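PDB 4G75: phosphodiesterase from Pseudomonas aeruginosa, which is a colicin M-like bacteriocin, a magnesium-binding hydrolase that kills related bacteria probably by cleaving the lipid-linked precursor of peptidoglycan. Local coordinates for residues D88-P93 against Q114-P119; A95-F100 against P132-F137; T191-V196 against R217-L222. All blocks are in the same frame, centred on the assembly; numbering follows the deposited sequence.

Interaction 1 (D88-P93 against Q114-P119). With EDO (1,2-ethanediol), chain N.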
loop_
_atom_site.group_PDB
_atom_site.type_symbol
_atom_site.label_atom_id
_atom_site.label_comp_id
_atom_site.label_asym_id
_atom_site.label_seq_id
_atom_site.Cartn_x
_atom_site.Cartn_y
_atom_site.Cartn_z
ATOM N N ASP A 88 7.239 -5.261 13.036
ATOM C CA ASP A 88 7.094 -4.371 11.886
ATOM C C ASP A 88 5.757 -4.645 11.188
ATOM O O ASP A 88 5.081 -3.723 10.727
ATOM C CB ASP A 88 8.247 -4.545 10.889
ATOM C CG ASP A 88 9.481 -3.719 11.243
ATOM O OD1 ASP A 88 9.570 -3.171 12.373
ATOM O OD2 ASP A 88 10.378 -3.629 10.374
ATOM N N ILE A 89 5.377 -5.918 11.111
ATOM C CA ILE A 89 4.089 -6.276 10.518
ATOM C C ILE A 89 2.947 -5.679 11.348
ATOM O O ILE A 89 1.916 -5.276 10.813
ATOM C CB ILE A 89 3.948 -7.808 10.352
ATOM C CG1 ILE A 89 4.911 -8.310 9.272
ATOM C CG2 ILE A 89 2.509 -8.204 9.994
ATOM C CD1 ILE A 89 4.726 -7.652 7.926
ATOM N N PHE A 90 3.152 -5.577 12.654
ATOM C CA PHE A 90 2.184 -4.913 13.523
ATOM C C PHE A 90 2.186 -3.398 13.314
ATOM O O PHE A 90 1.131 -2.783 13.220
ATOM C CB PHE A 90 2.491 -5.245 14.991
ATOM C CG PHE A 90 1.495 -4.688 15.982
ATOM C CD1 PHE A 90 0.262 -5.298 16.172
ATOM C CD2 PHE A 90 1.814 -3.585 16.764
ATOM C CE1 PHE A 90 -0.646 -4.801 17.108
ATOM C CE2 PHE A 90 0.912 -3.087 17.700
ATOM C CZ PHE A 90 -0.323 -3.692 17.866
ATOM N N ASP A 91 3.372 -2.803 13.239
ATOM C CA ASP A 91 3.513 -1.348 13.243
ATOM C C ASP A 91 3.154 -0.683 11.923
ATOM O O ASP A 91 2.537 0.387 11.907
ATOM C CB ASP A 91 4.940 -0.946 13.617
ATOM C CG ASP A 91 5.235 -1.137 15.092
ATOM O OD1 ASP A 91 4.272 -1.250 15.881
ATOM O OD2 ASP A 91 6.429 -1.169 15.454
ATOM N N LEU A 92 3.559 -1.305 10.820
ATOM C CA LEU A 92 3.363 -0.707 9.505
ATOM C C LEU A 92 1.904 -0.335 9.168
ATOM O O LEU A 92 1.648 0.763 8.675
ATOM C CB LEU A 92 4.013 -1.566 8.411
ATOM C CG LEU A 92 5.544 -1.439 8.354
ATOM C CD1 LEU A 92 6.168 -2.632 7.640
ATOM C CD2 LEU A 92 5.974 -0.116 7.705
ATOM N N PRO A 93 0.940 -1.229 9.437
ATOM C CA PRO A 93 -0.437 -0.820 9.118
ATOM C C PRO A 93 -0.921 0.326 9.995
ATOM O O PRO A 93 -1.761 1.117 9.558
ATOM C CB PRO A 93 -1.270 -2.073 9.429
ATOM C CG PRO A 93 -0.315 -3.188 9.473
ATOM C CD PRO A 93 1.020 -2.634 9.864
ATOM N N GLN A 114 4.780 3.486 16.902
ATOM C CA GLN A 114 5.771 2.728 17.663
ATOM C C GLN A 114 5.831 3.144 19.129
ATOM O O GLN A 114 6.705 2.701 19.867
ATOM C CB GLN A 114 7.153 2.807 16.996
ATOM C CG GLN A 114 7.145 2.196 15.598
ATOM C CD GLN A 114 8.529 1.948 15.018
ATOM O OE1 GLN A 114 9.389 2.831 15.007
ATOM N NE2 GLN A 114 8.742 0.740 14.517
ATOM N N ASN A 115 4.884 3.977 19.548
ATOM C CA ASN A 115 4.824 4.414 20.937
ATOM C C ASN A 115 4.111 3.381 21.800
ATOM O O ASN A 115 3.017 3.623 22.312
ATOM C CB ASN A 115 4.128 5.770 21.044
ATOM C CG ASN A 115 4.308 6.413 22.406
ATOM O OD1 ASN A 115 5.114 5.957 23.220
ATOM N ND2 ASN A 115 3.556 7.476 22.660
ATOM N N HIS A 116 4.731 2.215 21.938
ATOM C CA HIS A 116 4.186 1.146 22.760
ATOM C C HIS A 116 5.297 0.236 23.268
ATOM O O HIS A 116 6.447 0.359 22.851
ATOM C CB HIS A 116 3.128 0.337 21.985
ATOM C CG HIS A 116 3.653 -0.373 20.772
ATOM N ND1 HIS A 116 4.313 -1.582 20.843
ATOM C CD2 HIS A 116 3.574 -0.067 19.455
ATOM C CE1 HIS A 116 4.629 -1.983 19.625
ATOM N NE2 HIS A 116 4.196 -1.080 18.763
ATOM N N GLN A 117 4.947 -0.667 24.181
ATOM C CA GLN A 117 5.892 -1.661 24.687
ATOM C C GLN A 117 6.220 -2.700 23.618
ATOM O O GLN A 117 5.384 -3.004 22.768
ATOM C CB GLN A 117 5.291 -2.375 25.899
ATOM C CG GLN A 117 4.819 -1.444 26.996
ATOM C CD GLN A 117 5.947 -1.002 27.892
ATOM O OE1 GLN A 117 6.541 0.055 27.686
ATOM N NE2 GLN A 117 6.262 -1.819 28.891
ATOM N N TYR A 118 7.426 -3.265 23.677
ATOM C CA TYR A 118 7.821 -4.316 22.746
ATOM C C TYR A 118 8.214 -5.624 23.432
ATOM O O TYR A 118 9.344 -6.101 23.289
ATOM C CB TYR A 118 8.941 -3.835 21.819
ATOM C CG TYR A 118 8.473 -2.871 20.747
ATOM C CD1 TYR A 118 8.078 -3.333 19.500
ATOM C CD2 TYR A 118 8.422 -1.502 20.985
ATOM C CE1 TYR A 118 7.645 -2.456 18.509
ATOM C CE2 TYR A 118 7.991 -0.620 20.009
ATOM C CZ TYR A 118 7.603 -1.104 18.771
ATOM O OH TYR A 118 7.182 -0.229 17.796
ATOM N N PRO A 119 7.263 -6.229 24.155
ATOM C CA PRO A 119 7.528 -7.546 24.736
ATOM C C PRO A 119 7.845 -8.507 23.605
ATOM O O PRO A 119 7.467 -8.249 22.463
ATOM C CB PRO A 119 6.191 -7.948 25.367
ATOM C CG PRO A 119 5.220 -6.852 25.076
ATOM C CD PRO A 119 5.834 -5.876 24.140
HETATM C C1 EDO N . 8.379 5.389 22.543
HETATM O O1 EDO N . 8.660 4.511 23.638
HETATM C C2 EDO N . 9.361 5.108 21.414
HETATM O O2 EDO N . 9.164 3.778 20.920
HETATM O O HOH W 1 10.716 -0.513 12.840
#

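Interaction 2 (A95-F100 against P132-F137)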
loop_
_atom_site.group_PDB
_atom_site.type_symbol
_atom_site.label_atom_id
_atom_site.label_comp_id
_atom_site.label_asym_id
_atom_site.label_seq_id
_atom_site.Cartn_x
_atom_site.Cartn_y
_atom_site.Cartn_z
ATOM N N ALA A 95 1.011 2.797 11.156
ATOM C CA ALA A 95 1.631 3.992 10.593
ATOM C C ALA A 95 0.831 4.493 9.389
ATOM O O ALA A 95 0.576 5.689 9.238
ATOM C CB ALA A 95 3.075 3.701 10.181
ATOM N N ASP A 96 0.434 3.570 8.525
ATOM C CA ASP A 96 -0.348 3.960 7.365
ATOM C C ASP A 96 -1.661 4.599 7.797
ATOM O O ASP A 96 -2.079 5.634 7.247
ATOM C CB ASP A 96 -0.629 2.770 6.451
ATOM C CG ASP A 96 -1.216 3.207 5.123
ATOM O OD1 ASP A 96 -0.443 3.735 4.295
ATOM O OD2 ASP A 96 -2.439 3.044 4.924
ATOM N N TYR A 97 -2.308 3.982 8.776
ATOM C CA TYR A 97 -3.600 4.463 9.244
ATOM C C TYR A 97 -3.468 5.805 9.957
ATOM O O TYR A 97 -4.383 6.629 9.915
ATOM C CB TYR A 97 -4.279 3.441 10.155
ATOM C CG TYR A 97 -5.726 3.786 10.405
ATOM C CD1 TYR A 97 -6.651 3.731 9.374
ATOM C CD2 TYR A 97 -6.161 4.196 11.664
ATOM C CE1 TYR A 97 -7.981 4.063 9.583
ATOM C CE2 TYR A 97 -7.495 4.529 11.884
ATOM C CZ TYR A 97 -8.397 4.457 10.836
ATOM O OH TYR A 97 -9.720 4.791 11.034
ATOM N N ASN A 98 -2.329 6.035 10.602
ATOM C CA ASN A 98 -2.091 7.339 11.220
ATOM C C ASN A 98 -2.064 8.442 10.169
ATOM O O ASN A 98 -2.573 9.547 10.386
ATOM C CB ASN A 98 -0.789 7.337 12.028
ATOM C CG ASN A 98 -0.915 6.533 13.311
ATOM O OD1 ASN A 98 -2.024 6.238 13.757
ATOM N ND2 ASN A 98 0.214 6.184 13.911
ATOM N N GLN A 99 -1.473 8.143 9.020
ATOM C CA GLN A 99 -1.478 9.108 7.930
ATOM C C GLN A 99 -2.885 9.384 7.424
ATOM O O GLN A 99 -3.245 10.538 7.201
ATOM C CB GLN A 99 -0.593 8.648 6.775
ATOM C CG GLN A 99 0.888 8.778 7.070
ATOM C CD GLN A 99 1.695 9.078 5.837
ATOM O OE1 GLN A 99 1.952 8.196 5.008
ATOM N NE2 GLN A 99 2.098 10.337 5.696
ATOM N N PHE A 100 -3.679 8.331 7.240
ATOM C CA PHE A 100 -5.022 8.504 6.683
ATOM C C PHE A 100 -5.982 9.175 7.659
ATOM O O PHE A 100 -6.680 10.131 7.311
ATOM C CB PHE A 100 -5.637 7.165 6.240
ATOM C CG PHE A 100 -7.098 7.271 5.885
ATOM C CD1 PHE A 100 -7.486 7.808 4.671
ATOM C CD2 PHE A 100 -8.084 6.876 6.782
ATOM C CE1 PHE A 100 -8.826 7.925 4.342
ATOM C CE2 PHE A 100 -9.428 6.998 6.460
ATOM C CZ PHE A 100 -9.798 7.520 5.235
ATOM N N PRO A 132 -9.990 -3.541 14.358
ATOM C CA PRO A 132 -11.031 -3.357 13.341
ATOM C C PRO A 132 -11.134 -1.917 12.845
ATOM O O PRO A 132 -11.644 -1.699 11.749
ATOM C CB PRO A 132 -12.323 -3.739 14.080
ATOM C CG PRO A 132 -11.889 -4.374 15.366
ATOM C CD PRO A 132 -10.557 -3.801 15.688
ATOM N N LYS A 133 -10.664 -0.956 13.637
ATOM C CA LYS A 133 -10.709 0.448 13.240
ATOM C C LYS A 133 -9.821 0.737 12.031
ATOM O O LYS A 133 -10.080 1.665 11.264
ATOM C CB LYS A 133 -10.308 1.354 14.404
ATOM C CG LYS A 133 -11.413 1.590 15.422
ATOM C CD LYS A 133 -11.090 2.786 16.308
ATOM C CE LYS A 133 -12.341 3.322 16.995
ATOM N NZ LYS A 133 -12.152 4.709 17.511
ATOM N N ILE A 134 -8.760 -0.042 11.866
ATOM C CA ILE A 134 -7.887 0.145 10.709
ATOM C C ILE A 134 -8.543 -0.480 9.476
ATOM O O ILE A 134 -8.418 -1.682 9.242
ATOM C CB ILE A 134 -6.499 -0.470 10.952
ATOM C CG1 ILE A 134 -5.878 0.118 12.223
ATOM C CG2 ILE A 134 -5.590 -0.228 9.760
ATOM C CD1 ILE A 134 -4.539 -0.514 12.594
ATOM N N ASP A 135 -9.242 0.338 8.689
ATOM C CA ASP A 135 -10.096 -0.181 7.624
ATOM C C ASP A 135 -9.934 0.515 6.274
ATOM O O ASP A 135 -10.624 0.178 5.308
ATOM C CB ASP A 135 -11.573 -0.149 8.051
ATOM C CG ASP A 135 -12.094 1.261 8.272
ATOM O OD1 ASP A 135 -11.338 2.231 8.078
ATOM O OD2 ASP A 135 -13.273 1.402 8.648
ATOM N N THR A 136 -9.015 1.469 6.206
ATOM C CA THR A 136 -8.854 2.288 5.011
ATOM C C THR A 136 -7.382 2.638 4.839
ATOM O O THR A 136 -6.712 3.003 5.813
ATOM C CB THR A 136 -9.651 3.590 5.137
ATOM O OG1 THR A 136 -11.007 3.279 5.478
ATOM C CG2 THR A 136 -9.628 4.375 3.826
ATOM N N PHE A 137 -6.883 2.518 3.613
ATOM C CA PHE A 137 -5.479 2.830 3.321
ATOM C C PHE A 137 -5.271 4.316 3.059
ATOM O O PHE A 137 -6.157 5.003 2.537
ATOM C CB PHE A 137 -4.999 2.066 2.082
ATOM C CG PHE A 137 -4.931 0.572 2.263
ATOM C CD1 PHE A 137 -4.023 0.005 3.137
ATOM C CD2 PHE A 137 -5.743 -0.269 1.506
ATOM C CE1 PHE A 137 -3.951 -1.376 3.286
ATOM C CE2 PHE A 137 -5.667 -1.638 1.648
ATOM C CZ PHE A 137 -4.770 -2.190 2.534
HETATM O O HOH W 2 -4.264 2.226 6.857
HETATM O O HOH W 3 -11.217 4.831 8.794
HETATM O O HOH W 4 -12.287 3.280 11.505
#

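Interaction 3 (T191-V196 against R217-L222). With EDO (1,2-ethanediol), chain C.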
loop_
_atom_site.group_PDB
_atom_site.type_symbol
_atom_site.label_atom_id
_atom_site.label_comp_id
_atom_site.label_asym_id
_atom_site.label_seq_id
_atom_site.Cartn_x
_atom_site.Cartn_y
_atom_site.Cartn_z
ATOM N N THR A 191 -26.921 6.806 -22.751
ATOM C CA THR A 191 -26.367 6.397 -21.472
ATOM C C THR A 191 -25.129 5.555 -21.732
ATOM O O THR A 191 -25.155 4.621 -22.536
ATOM C CB THR A 191 -27.373 5.585 -20.646
ATOM O OG1 THR A 191 -28.526 6.391 -20.375
ATOM C CG2 THR A 191 -26.743 5.146 -19.332
ATOM N N VAL A 192 -24.043 5.898 -21.050
ATOM C CA VAL A 192 -22.773 5.226 -21.238
ATOM C C VAL A 192 -22.460 4.454 -19.968
ATOM O O VAL A 192 -22.624 4.971 -18.867
ATOM C CB VAL A 192 -21.640 6.235 -21.498
ATOM C CG1 VAL A 192 -20.311 5.516 -21.592
ATOM C CG2 VAL A 192 -21.909 7.028 -22.777
ATOM N N ASP A 193 -22.037 3.205 -20.130
ATOM C CA ASP A 193 -21.715 2.357 -18.993
ATOM C C ASP A 193 -20.867 1.193 -19.486
ATOM O O ASP A 193 -21.374 0.259 -20.109
ATOM C CB ASP A 193 -23.002 1.856 -18.333
ATOM C CG ASP A 193 -22.768 1.248 -16.966
ATOM O OD1 ASP A 193 -21.596 1.069 -16.559
ATOM O OD2 ASP A 193 -23.774 0.936 -16.296
ATOM N N PHE A 194 -19.564 1.265 -19.238
ATOM C CA PHE A 194 -18.672 0.181 -19.629
ATOM C C PHE A 194 -17.548 -0.076 -18.617
ATOM O O PHE A 194 -17.255 0.764 -17.770
ATOM C CB PHE A 194 -18.116 0.399 -21.046
ATOM C CG PHE A 194 -17.262 1.635 -21.199
ATOM C CD1 PHE A 194 -15.898 1.587 -20.970
ATOM C CD2 PHE A 194 -17.818 2.831 -21.623
ATOM C CE1 PHE A 194 -15.110 2.715 -21.125
ATOM C CE2 PHE A 194 -17.029 3.962 -21.783
ATOM C CZ PHE A 194 -15.676 3.900 -21.533
ATOM N N ASN A 195 -16.946 -1.259 -18.708
ATOM C CA ASN A 195 -15.863 -1.662 -17.812
ATOM C C ASN A 195 -14.542 -1.716 -18.551
ATOM O O ASN A 195 -14.490 -2.138 -19.704
ATOM C CB ASN A 195 -16.164 -3.039 -17.201
ATOM C CG ASN A 195 -17.496 -3.080 -16.504
ATOM O OD1 ASN A 195 -17.858 -2.148 -15.792
ATOM N ND2 ASN A 195 -18.251 -4.160 -16.719
ATOM N N VAL A 196 -13.474 -1.287 -17.893
ATOM C CA VAL A 196 -12.150 -1.293 -18.511
ATOM C C VAL A 196 -11.072 -1.609 -17.480
ATOM O O VAL A 196 -11.049 -1.024 -16.396
ATOM C CB VAL A 196 -11.806 0.056 -19.210
ATOM C CG1 VAL A 196 -13.058 0.861 -19.488
ATOM C CG2 VAL A 196 -10.806 0.869 -18.394
ATOM N N ARG A 217 -15.069 1.382 -13.944
ATOM C CA ARG A 217 -16.378 1.502 -14.571
ATOM C C ARG A 217 -16.596 2.951 -14.961
ATOM O O ARG A 217 -16.499 3.851 -14.118
ATOM C CB ARG A 217 -17.472 1.065 -13.599
ATOM C CG ARG A 217 -18.847 0.974 -14.238
ATOM C CD ARG A 217 -19.886 0.509 -13.234
ATOM N NE ARG A 217 -21.165 0.253 -13.884
ATOM C CZ ARG A 217 -22.204 -0.321 -13.290
ATOM N NH1 ARG A 217 -22.118 -0.705 -12.024
ATOM N NH2 ARG A 217 -23.332 -0.515 -13.964
ATOM N N ILE A 218 -16.881 3.172 -16.241
ATOM C CA ILE A 218 -17.129 4.509 -16.764
ATOM C C ILE A 218 -18.616 4.645 -17.018
ATOM O O ILE A 218 -19.179 3.926 -17.848
ATOM C CB ILE A 218 -16.346 4.770 -18.060
ATOM C CG1 ILE A 218 -14.853 4.921 -17.758
ATOM C CG2 ILE A 218 -16.821 6.067 -18.728
ATOM C CD1 ILE A 218 -14.162 3.652 -17.383
ATOM N N VAL A 219 -19.254 5.563 -16.301
ATOM C CA VAL A 219 -20.701 5.718 -16.394
ATOM C C VAL A 219 -21.098 7.186 -16.486
ATOM O O VAL A 219 -20.593 8.026 -15.747
ATOM C CB VAL A 219 -21.412 5.066 -15.190
ATOM C CG1 VAL A 219 -20.952 5.706 -13.891
ATOM C CG2 VAL A 219 -22.922 5.167 -15.341
ATOM N N GLY A 220 -22.006 7.493 -17.402
ATOM C CA GLY A 220 -22.440 8.859 -17.587
ATOM C C GLY A 220 -23.345 9.048 -18.775
ATOM O O GLY A 220 -23.943 8.101 -19.289
ATOM N N ILE A 221 -23.442 10.295 -19.213
ATOM C CA ILE A 221 -24.323 10.635 -20.314
ATOM C C ILE A 221 -23.506 11.251 -21.433
ATOM O O ILE A 221 -22.772 12.207 -21.218
ATOM C CB ILE A 221 -25.384 11.647 -19.870
ATOM C CG1 ILE A 221 -26.256 11.046 -18.765
ATOM C CG2 ILE A 221 -26.232 12.076 -21.054
ATOM C CD1 ILE A 221 -27.377 11.950 -18.316
ATOM N N LEU A 222 -23.627 10.678 -22.623
ATOM C CA LEU A 222 -22.983 11.216 -23.807
ATOM C C LEU A 222 -24.015 11.975 -24.632
ATOM O O LEU A 222 -25.137 11.501 -24.807
ATOM C CB LEU A 222 -22.419 10.074 -24.646
ATOM C CG LEU A 222 -21.885 10.434 -26.034
ATOM C CD1 LEU A 222 -20.617 11.257 -25.924
ATOM C CD2 LEU A 222 -21.633 9.168 -26.840
HETATM C C1 EDO C . -18.460 -0.452 -9.868
HETATM O O1 EDO C . -19.857 -0.693 -10.068
HETATM C C2 EDO C . -18.271 0.035 -8.437
HETATM O O2 EDO C . -19.106 1.183 -8.246
#

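Interaction 1 (D88-P93 against Q114-P119)
A buried carboxylate on helix 81-102 gathers three donors from the irregular loop that follows helix 106-113: Asp91 is met by Gln114, His116 and Tyr118. The chain leaves helical geometry at Gln114, and every second residue from there on brings its polar end to the one aspartate. His116 NE2 donates to Asp91 OD1 at 2.9 Å in a nearly straight bond (173°); OD1 offers its syn lone pair and lies in the imidazole plane. His116 ND1 donates to the backbone O of Gln117 at 2.6 Å. Both nitrogens of the imidazole thus act as donors, which is consistent with a protonated ring stabilised by the carboxylate. The His116-Asp91 pair is a histidine-carboxylate hydrogen bond within the helical part of the protein, away from the magnesium site. Asp91 OD2 is gripped twice, from the same face of its plane: Tyr118 OH comes in on the syn side at 2.6 Å, and Gln114 NE2 on the anti side at 3.1 Å. Beyond CG the Gln114 chain is extended, and its NE2 also gives a hydrogen to a water that in turn donates to Asp88 OD1. Phe90, with CG anti to the backbone N (chi1 -176°), turns its ring edge to the imidazole face in an offset edge-to-face pair, centroids 5.6 Å apart. Trp87 meets the rings of Phe90, His116 and Tyr118, and Arg131 makes a cation-pi contact with Phe90.

Interaction 2 (A95-F100 against P132-F137)
Tyr97 and Phe100 in the second half of helix 81-102 pack against Ile134 and Thr136 of the loop leading toward helix 143-153, a helix-on-loop contact in which two aromatic rings lie against the loop backbone and side chains. The two aromatics, one turn apart on the helix, both carry CG anti to the backbone N (chi1 -168° for Tyr97), and each ring receives a C-H group over one face. Ile134 CA sits above the centre of the Tyr97 ring, 4.1 Å from its centroid, while the branched Ile134 side chain, through CG2, packs on Tyr97 CB. The methyl CG2 of Thr136 lies over Phe100, 3.7 Å from the ring centroid and offset toward the rim. Threonine suits this place because its other branch is polar: Thr136 OG1 donates to Asp135 OD1 at 2.8 Å. Three waters add polar links across the contact. One molecule bridges Tyr97 OH and Asp135 OD1, another Tyr97 OH and the backbone O of Lys133. Deeper in, Asp96 receives hydrogen bonds from Thr143 at OD1 and from the backbone N of Asn138 at OD2. Phe137 packs on helix 143-153, its side chain about 6 Å from that of the magnesium-binding Val211, and its backbone O is buried without a partner. The third water donates both to Asp96 OD2 and to the backbone O of Thr136, at 2.8 Å from each oxygen.

Interaction 3 (T191-V196 against R217-L222)
Asp193 and Arg217 form a two-pronged salt bridge across neighbouring strands, the arginine coming side-on with NE and NH2. Arg217 NE donates to Asp193 OD1 at 2.8 Å in a nearly straight bond (175°), and Arg217 NH2 to Asp193 OD2, also at 2.8 Å; both oxygens use their syn lone pairs. The carboxylate and guanidinium are nearly coplanar, 20° apart, as such pairing favours. An arginine chain extended from CG to NE has the length to span from its own position, opposite Asn195, to the aspartate two residues along. NH1 is turned to an ethanediol molecule, which Arg237 also binds. The backbones make an antiparallel ladder in the mixed sheet, with Val192-Gly220 and Phe194-Ile218 as its hydrogen-bonded pairs; strand 213-224 is flanked on its other edge by strand 229-243. Val192 N reaches Gly220 O at 2.8 Å, and Ile218 N reaches Phe194 O at 2.9 Å. Asp193, Asn195 and Arg217 project from one face, which Val219 shares and where Asn195 OD1 is hydrogen-bonded to Tyr239. Val192, Phe194 and Ile218 project from the other, against Phe232 and helix 176-184. There Ile218 CB lies over one face of the Phe194 ring, 3.9 Å from its centroid, its beta-branched shape spreading CG2 and CG1 across that ring. Val192 CG2 packs on Leu222 CB at 3.6 Å, and Leu222 continues onto Leu182 of the same helix.

How the interactions relate
Interactions 1 and 2 are adjacent, their centres 14 Å apart: both fasten helix 81-102 to the long loop region before helix 143-153, and they touch where Pro93 O meets Ile134 CG2. All three are partly buried, but interaction 1 rests on direct hydrogen bonds to one carboxylate, whereas interaction 2 relies on C-H groups over aromatic faces and on bridging waters. Interaction 3 lies about 31 Å from interaction 2, between centres, in the beta sheet; relative to interaction 1 it is on the opposite side of the chain's centre. Its regular backbone ladder separates a more exposed, largely polar face from an apolar one against a helix.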